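Local coordinates for hypothetical protein (Leishmania major, PDB 3LJN), which is of unknown function but, as an ankyrin repeat protein, probably serves as a scaffold for binding other proteins, at residues Tyr277-Trp290 / Lys302-Asp314. Residues are numbered along the deposited sequence; the frame is centred on the assembly and turned at random.
Sequences YHNGTTVLPDRVVW and KQEVLQLLQEKLD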
# COMPACT_ATOMS: atom_id res chain seq x y z
N TYR A 277 -18.21 4.50 -26.77
CA TYR A 277 -19.63 4.17 -26.58
C TYR A 277 -20.57 5.07 -27.37
O TYR A 277 -21.78 5.00 -27.20
CB TYR A 277 -20.00 4.19 -25.10
CG TYR A 277 -19.09 3.29 -24.29
CD1 TYR A 277 -18.78 2.01 -24.76
CD2 TYR A 277 -18.51 3.71 -23.09
CE1 TYR A 277 -17.94 1.17 -24.06
CE2 TYR A 277 -17.65 2.87 -22.37
CZ TYR A 277 -17.37 1.60 -22.88
OH TYR A 277 -16.54 0.71 -22.23
N HIS A 278 -20.00 5.90 -28.25
CA HIS A 278 -20.81 6.68 -29.17
C HIS A 278 -20.14 6.73 -30.53
O HIS A 278 -18.96 6.42 -30.66
CB HIS A 278 -21.10 8.09 -28.63
CG HIS A 278 -19.88 8.93 -28.40
ND1 HIS A 278 -19.22 9.57 -29.42
CD2 HIS A 278 -19.22 9.24 -27.26
CE1 HIS A 278 -18.18 10.22 -28.92
NE2 HIS A 278 -18.16 10.03 -27.62
N ASN A 279 -20.91 7.11 -31.54
CA ASN A 279 -20.44 7.14 -32.92
C ASN A 279 -20.09 8.55 -33.41
O ASN A 279 -20.30 8.87 -34.58
CB ASN A 279 -21.52 6.56 -33.82
CG ASN A 279 -22.70 7.48 -33.96
OD1 ASN A 279 -22.93 8.34 -33.11
ND2 ASN A 279 -23.44 7.32 -35.04
N GLY A 280 -19.57 9.37 -32.52
CA GLY A 280 -19.39 10.79 -32.80
C GLY A 280 -20.62 11.66 -32.51
O GLY A 280 -20.55 12.90 -32.56
N THR A 281 -21.75 11.04 -32.18
CA THR A 281 -22.98 11.81 -32.10
C THR A 281 -24.09 11.19 -31.24
O THR A 281 -24.75 11.90 -30.49
CB THR A 281 -23.52 12.10 -33.51
OG1 THR A 281 -24.82 12.69 -33.42
CG2 THR A 281 -23.58 10.82 -34.35
N THR A 282 -24.32 9.88 -31.37
CA THR A 282 -25.31 9.20 -30.55
C THR A 282 -24.63 8.18 -29.66
O THR A 282 -23.69 7.53 -30.07
CB THR A 282 -26.38 8.46 -31.40
OG1 THR A 282 -26.85 9.32 -32.46
CG2 THR A 282 -27.56 8.03 -30.52
N VAL A 283 -25.13 8.04 -28.44
CA VAL A 283 -24.68 6.98 -27.55
C VAL A 283 -25.36 5.66 -27.93
O VAL A 283 -26.57 5.62 -28.14
CB VAL A 283 -24.96 7.32 -26.07
CG1 VAL A 283 -24.45 6.21 -25.16
CG2 VAL A 283 -24.29 8.62 -25.71
N LEU A 284 -24.57 4.58 -28.03
CA LEU A 284 -25.07 3.27 -28.45
C LEU A 284 -24.92 2.27 -27.29
O LEU A 284 -23.83 1.79 -27.03
CB LEU A 284 -24.30 2.82 -29.69
CG LEU A 284 -24.53 3.75 -30.89
CD1 LEU A 284 -23.35 3.73 -31.84
CD2 LEU A 284 -25.83 3.40 -31.61
N PRO A 285 -26.02 1.97 -26.59
CA PRO A 285 -25.92 1.13 -25.39
C PRO A 285 -25.40 -0.30 -25.64
O PRO A 285 -24.87 -0.92 -24.72
CB PRO A 285 -27.36 1.08 -24.87
CG PRO A 285 -28.12 2.13 -25.62
CD PRO A 285 -27.42 2.32 -26.91
N ASP A 286 -25.55 -0.81 -26.87
CA ASP A 286 -25.00 -2.12 -27.24
C ASP A 286 -23.48 -2.13 -27.21
O ASP A 286 -22.87 -3.16 -27.02
CB ASP A 286 -25.42 -2.52 -28.66
CG ASP A 286 -26.90 -2.29 -28.93
OD1 ASP A 286 -27.74 -2.57 -28.03
OD2 ASP A 286 -27.20 -1.82 -30.06
N ARG A 287 -22.86 -0.97 -27.42
CA ARG A 287 -21.41 -0.87 -27.30
C ARG A 287 -20.91 -0.91 -25.85
O ARG A 287 -19.71 -0.82 -25.63
CB ARG A 287 -20.90 0.42 -27.92
CG ARG A 287 -21.06 0.54 -29.40
CD ARG A 287 -20.08 1.59 -29.88
NE ARG A 287 -20.38 2.13 -31.20
CZ ARG A 287 -19.55 2.89 -31.90
NH1 ARG A 287 -18.36 3.20 -31.40
NH2 ARG A 287 -19.91 3.34 -33.10
N VAL A 288 -21.82 -1.02 -24.88
CA VAL A 288 -21.40 -1.00 -23.48
C VAL A 288 -21.32 -2.41 -22.87
O VAL A 288 -22.28 -3.20 -22.95
CB VAL A 288 -22.32 -0.11 -22.63
CG1 VAL A 288 -21.77 0.00 -21.20
CG2 VAL A 288 -22.46 1.29 -23.29
N VAL A 289 -20.15 -2.71 -22.29
CA VAL A 289 -19.88 -3.98 -21.63
C VAL A 289 -19.98 -3.76 -20.12
O VAL A 289 -18.97 -3.62 -19.43
CB VAL A 289 -18.46 -4.52 -21.99
CG1 VAL A 289 -18.19 -5.88 -21.33
CG2 VAL A 289 -18.30 -4.61 -23.49
N TRP A 290 -21.21 -3.74 -19.62
CA TRP A 290 -21.46 -3.51 -18.19
C TRP A 290 -20.67 -4.46 -17.31
O TRP A 290 -20.51 -5.61 -17.66
CB TRP A 290 -22.93 -3.73 -17.87
CG TRP A 290 -23.84 -2.96 -18.70
CD1 TRP A 290 -24.64 -3.44 -19.69
CD2 TRP A 290 -24.09 -1.56 -18.63
NE1 TRP A 290 -25.38 -2.43 -20.24
CE2 TRP A 290 -25.06 -1.25 -19.60
CE3 TRP A 290 -23.59 -0.53 -17.83
CZ2 TRP A 290 -25.53 0.04 -19.81
CZ3 TRP A 290 -24.05 0.77 -18.03
CH2 TRP A 290 -25.02 1.04 -19.01
N LYS A 302 -28.67 2.15 -15.45
CA LYS A 302 -28.17 1.85 -16.78
C LYS A 302 -28.69 2.91 -17.72
O LYS A 302 -27.93 3.47 -18.50
CB LYS A 302 -28.58 0.44 -17.25
CG LYS A 302 -27.70 -0.67 -16.68
CD LYS A 302 -28.38 -2.04 -16.69
CE LYS A 302 -28.14 -2.80 -17.98
NZ LYS A 302 -28.00 -4.26 -17.73
N GLN A 303 -29.99 3.18 -17.63
CA GLN A 303 -30.60 4.25 -18.42
C GLN A 303 -29.88 5.57 -18.14
O GLN A 303 -29.29 6.17 -19.04
CB GLN A 303 -32.09 4.36 -18.10
CG GLN A 303 -33.01 3.50 -18.99
CD GLN A 303 -33.42 4.22 -20.31
OE1 GLN A 303 -34.58 4.10 -20.77
NE2 GLN A 303 -32.46 4.98 -20.90
N GLU A 304 -29.89 5.97 -16.87
CA GLU A 304 -29.38 7.26 -16.41
C GLU A 304 -27.97 7.61 -16.88
O GLU A 304 -27.81 8.62 -17.55
CB GLU A 304 -29.43 7.31 -14.87
CG GLU A 304 -29.38 8.73 -14.29
CD GLU A 304 -29.64 8.78 -12.76
OE1 GLU A 304 -29.66 7.70 -12.11
OE2 GLU A 304 -29.81 9.91 -12.21
N VAL A 305 -26.97 6.80 -16.56
CA VAL A 305 -25.57 7.10 -16.95
C VAL A 305 -25.38 7.38 -18.45
O VAL A 305 -24.52 8.18 -18.83
CB VAL A 305 -24.58 5.99 -16.55
CG1 VAL A 305 -24.50 5.84 -15.05
CG2 VAL A 305 -24.98 4.70 -17.16
N LEU A 306 -26.19 6.73 -19.29
CA LEU A 306 -26.09 6.88 -20.73
C LEU A 306 -26.85 8.08 -21.21
O LEU A 306 -26.55 8.65 -22.25
CB LEU A 306 -26.68 5.66 -21.42
CG LEU A 306 -26.00 4.31 -21.23
CD1 LEU A 306 -26.92 3.24 -21.81
CD2 LEU A 306 -24.64 4.31 -21.89
N GLN A 307 -27.88 8.45 -20.46
CA GLN A 307 -28.57 9.70 -20.72
C GLN A 307 -27.63 10.90 -20.38
O GLN A 307 -27.55 11.88 -21.12
CB GLN A 307 -29.90 9.73 -19.96
CG GLN A 307 -30.91 10.70 -20.55
CD GLN A 307 -32.38 10.41 -20.17
OE1 GLN A 307 -32.78 9.26 -19.96
NE2 GLN A 307 -33.20 11.48 -20.14
N LEU A 308 -26.90 10.80 -19.26
CA LEU A 308 -25.91 11.80 -18.86
C LEU A 308 -24.79 11.94 -19.86
O LEU A 308 -24.36 13.05 -20.18
CB LEU A 308 -25.26 11.45 -17.52
CG LEU A 308 -26.11 11.57 -16.26
CD1 LEU A 308 -25.21 11.39 -15.05
CD2 LEU A 308 -26.87 12.89 -16.21
N LEU A 309 -24.29 10.80 -20.32
CA LEU A 309 -23.26 10.78 -21.35
C LEU A 309 -23.76 11.41 -22.66
O LEU A 309 -22.97 12.00 -23.38
CB LEU A 309 -22.78 9.36 -21.60
CG LEU A 309 -21.66 9.20 -22.64
CD1 LEU A 309 -20.40 9.99 -22.30
CD2 LEU A 309 -21.33 7.73 -22.78
N GLN A 310 -25.05 11.28 -22.95
CA GLN A 310 -25.63 11.92 -24.13
C GLN A 310 -25.66 13.43 -23.97
O GLN A 310 -25.23 14.16 -24.87
CB GLN A 310 -27.05 11.40 -24.39
CG GLN A 310 -27.61 11.77 -25.74
CD GLN A 310 -26.78 11.19 -26.87
OE1 GLN A 310 -27.00 10.06 -27.31
NE2 GLN A 310 -25.83 11.97 -27.35
N GLU A 311 -26.17 13.90 -22.83
CA GLU A 311 -26.15 15.33 -22.46
C GLU A 311 -24.76 15.94 -22.63
O GLU A 311 -24.61 16.96 -23.29
CB GLU A 311 -26.64 15.54 -21.01
CG GLU A 311 -28.16 15.33 -20.83
CD GLU A 311 -28.66 15.45 -19.36
OE1 GLU A 311 -27.85 15.24 -18.41
OE2 GLU A 311 -29.87 15.73 -19.17
N LYS A 312 -23.73 15.32 -22.05
CA LYS A 312 -22.39 15.88 -22.14
C LYS A 312 -21.81 15.82 -23.54
O LYS A 312 -21.08 16.71 -23.93
CB LYS A 312 -21.42 15.18 -21.18
CG LYS A 312 -20.15 15.99 -20.89
CD LYS A 312 -20.45 17.25 -20.05
CE LYS A 312 -19.36 18.32 -20.23
NZ LYS A 312 -19.76 19.67 -19.71
N LEU A 313 -22.12 14.77 -24.28
CA LEU A 313 -21.67 14.68 -25.66
C LEU A 313 -22.28 15.80 -26.52
O LEU A 313 -21.60 16.40 -27.36
CB LEU A 313 -22.04 13.33 -26.25
CG LEU A 313 -21.45 13.12 -27.64
CD1 LEU A 313 -19.93 12.95 -27.54
CD2 LEU A 313 -22.12 11.94 -28.34
N ASP A 314 -23.56 16.07 -26.32
CA ASP A 314 -24.22 17.15 -27.03
C ASP A 314 -23.60 18.50 -26.70
O ASP A 314 -23.37 19.32 -27.59
CB ASP A 314 -25.72 17.14 -26.74
CG ASP A 314 -26.44 15.93 -27.34
OD1 ASP A 314 -26.30 15.67 -28.56
OD2 ASP A 314 -27.16 15.24 -26.60
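At the C-terminal end of the ankyrin repeat array, the loop 277-290 lies along the last helix, 300-317, and Trp290, Val283 and His278 meet successive turns of it through Lys302, Leu306, Gln310 and Leu313. Another side of this helix rests on helix 257-266, where Val305 touches Thr260 and Leu308 touches Leu264, so the segment 302-314 lies between helix 257-266 and the loop 277-290. At one end the aliphatic chain of Lys302 lies across a face of the Trp290 indole: CG stands 3.8 Å from the centroid of the six-membered ring, only 9° off its normal, a CH-pi contact. Bends at chi3 (89°) and chi4 carry NZ over the five-membered ring, 4.2 Å from its centroid, in a cation-pi interaction; NZ also donates to the carbonyls of Pro295 and Ala297. Val288 CG1 lies over the centre of the opposite indole face, so the ring is sandwiched, while Leu306 CD1 and Val305 CG2 meet its edge. The two methyls of Leu306 divide their contacts: CD1 also reaches Pro285 CB, whereas CD2 packs on Val283 CG1 at 3.8 Å. One turn further on, the Gln310 side-chain amide bonds to the loop backbone at two points. Its OE1 accepts from Val283 N at 3.0 Å in a nearly straight bond (170°), with the donor tilted from the carbonyl plane; its NE2 gives a weak bond to Thr281 O. Together the two bonds would limit rotation of the amide. At the far end, His278 is held by ND1 accepting in the ring plane from Gly280 N and by NE2 bonded to Ile272 O, and Leu313 CD1 sits over one imidazole face, 3.6 Å from the ring centroid.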